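L-Ala-D/L-Glu epimerase, a muconate lactonizing enzyme (Klebsiella pneumoniae subsp. pneumoniae MGH 78578, PDB 3FCP) belongs to the muconate lactonizing enzymes of the enolase superfamily, pairing an N-terminal capping domain with a magnesium-binding barrel domain. Local coordinates at residues A52-G57 with G301-G306. Residues are numbered along the deposited sequence; the frame is centred on the assembly and turned at random.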
loop_
_atom_site.group_PDB
_atom_site.type_symbol
_atom_site.label_atom_id
_atom_site.label_comp_id
_atom_site.label_asym_id
_atom_site.label_seq_id
_atom_site.Cartn_x
_atom_site.Cartn_y
_atom_site.Cartn_z
ATOM N N ALA A 52 21.108 -9.183 -36.039
ATOM C CA ALA A 52 20.052 -8.395 -35.407
ATOM C C ALA A 52 18.894 -8.482 -36.393
ATOM O O ALA A 52 18.983 -7.986 -37.518
ATOM C CB ALA A 52 20.487 -6.949 -35.215
ATOM N N THR A 53 17.817 -9.133 -35.970
ATOM C CA THR A 53 16.648 -9.310 -36.816
ATOM C C THR A 53 15.364 -8.956 -36.074
ATOM O O THR A 53 15.295 -9.052 -34.849
ATOM C CB THR A 53 16.555 -10.780 -37.295
ATOM O OG1 THR A 53 17.652 -11.061 -38.177
ATOM C CG2 THR A 53 15.245 -11.039 -38.017
ATOM N N THR A 54 14.354 -8.530 -36.822
ATOM C CA THR A 54 13.070 -8.221 -36.223
ATOM C C THR A 54 11.960 -8.769 -37.108
ATOM O O THR A 54 12.221 -9.418 -38.126
ATOM C CB THR A 54 12.856 -6.712 -36.030
ATOM O OG1 THR A 54 11.677 -6.512 -35.240
ATOM C CG2 THR A 54 12.685 -6.007 -37.367
ATOM N N ILE A 55 10.724 -8.492 -36.717
ATOM C CA ILE A 55 9.560 -8.971 -37.444
ATOM C C ILE A 55 8.726 -7.815 -37.988
ATOM O O ILE A 55 8.394 -6.887 -37.261
ATOM C CB ILE A 55 8.662 -9.826 -36.507
ATOM C CG1 ILE A 55 9.498 -10.929 -35.850
ATOM C CG2 ILE A 55 7.514 -10.433 -37.285
ATOM C CD1 ILE A 55 8.810 -11.623 -34.671
ATOM N N GLY A 56 8.409 -7.877 -39.277
ATOM C CA GLY A 56 7.569 -6.873 -39.908
ATOM C C GLY A 56 7.943 -5.406 -39.861
ATOM O O GLY A 56 7.089 -4.569 -39.571
ATOM N N GLY A 57 9.197 -5.087 -40.163
ATOM C CA GLY A 57 9.628 -3.697 -40.172
ATOM C C GLY A 57 9.527 -2.984 -38.842
ATOM O O GLY A 57 10.368 -3.180 -37.964
ATOM N N GLY A 301 13.265 -16.725 -25.690
ATOM C CA GLY A 301 12.534 -16.113 -26.786
ATOM C C GLY A 301 13.297 -15.800 -28.058
ATOM O O GLY A 301 14.528 -15.805 -28.076
ATOM N N THR A 302 12.550 -15.504 -29.123
ATOM C CA THR A 302 13.136 -15.195 -30.429
ATOM C C THR A 302 12.446 -14.041 -31.129
ATOM O O THR A 302 11.314 -13.681 -30.796
ATOM C CB THR A 302 13.039 -16.410 -31.404
ATOM O OG1 THR A 302 13.893 -16.198 -32.536
ATOM C CG2 THR A 302 11.598 -16.598 -31.893
ATOM N N MET A 303 13.152 -13.470 -32.101
ATOM C CA MET A 303 12.624 -12.407 -32.942
ATOM C C MET A 303 12.631 -13.014 -34.353
ATOM O O MET A 303 12.601 -12.309 -35.368
ATOM C CB MET A 303 13.514 -11.161 -32.878
ATOM C CG MET A 303 13.397 -10.345 -31.580
ATOM S SD MET A 303 11.730 -9.781 -31.125
ATOM C CE MET A 303 11.289 -8.827 -32.501
ATOM N N LEU A 304 12.649 -14.345 -34.380
ATOM C CA LEU A 304 12.685 -15.139 -35.608
ATOM C C LEU A 304 14.006 -14.936 -36.354
ATOM O O LEU A 304 14.031 -14.720 -37.565
ATOM C CB LEU A 304 11.488 -14.811 -36.514
ATOM C CG LEU A 304 10.112 -15.186 -35.942
ATOM C CD1 LEU A 304 9.015 -14.917 -36.974
ATOM C CD2 LEU A 304 10.105 -16.649 -35.553
ATOM N N GLU A 305 15.103 -15.001 -35.605
ATOM C CA GLU A 305 16.441 -14.855 -36.164
ATOM C C GLU A 305 16.787 -16.052 -37.043
ATOM O O GLU A 305 16.193 -17.125 -36.909
ATOM C CB GLU A 305 17.494 -14.804 -35.043
ATOM C CG GLU A 305 17.539 -13.547 -34.185
ATOM C CD GLU A 305 16.497 -13.513 -33.080
ATOM O OE1 GLU A 305 15.822 -14.537 -32.829
ATOM O OE2 GLU A 305 16.365 -12.446 -32.449
ATOM N N GLY A 306 17.757 -15.856 -37.936
ATOM C CA GLY A 306 18.233 -16.941 -38.768
ATOM C C GLY A 306 19.166 -17.759 -37.883
ATOM O O GLY A 306 19.095 -17.657 -36.657
HETATM O O HOH W 1 17.467 -10.238 -33.233
#
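Thr-53 and Glu-305 are joined through a single water rather than by direct hydrogen bonding: it accepts from Thr-53 N and donates to Glu-305 OE2 at 2.6 Å. The pair exemplifies a water bridging two domains while the carboxylate's other oxygen serves its own loop. Thr-302 OG1 donates to Glu-305 OE1 nearly in line with the C-O bond, whereas Met-303 N reaches the same oxygen from 35° above the carboxylate plane. Thr-302 OG1 also accepts from Leu-304 N, closing an ST turn. Elsewhere the segments touch by van der Waals contact, carbon on carbon or carbon on oxygen. Met-303, its chain bent at chi2 and chi3, runs beside Thr-54 and brings CE to 3.6 Å from Thr-54 OG1. Ile-55 CG1 lies 3.4 Å from Met-303 O, over one face of that carbonyl, and Thr-53 CG2 faces the oxygen from the other. Ile-55 also crosses Leu-304, with CD1 4.0 Å from Leu-304 CG. Glu-51 OE2 is hydrogen-bonded to both Thr-53 OG1 and Gly-306 N. The end of strand 47-53 in the capping domain thus meets the loop after barrel strand 297-300, the domain interface characteristic of the enolase superfamily, with the side chain of Met-303 about 7 Å from the magnesium ion. Between these segments the polar link therefore rests on one water and a carboxylate whose rotation its own loop would restrain, while Met-303 O, buried without a polar partner, probably carries a desolvation cost.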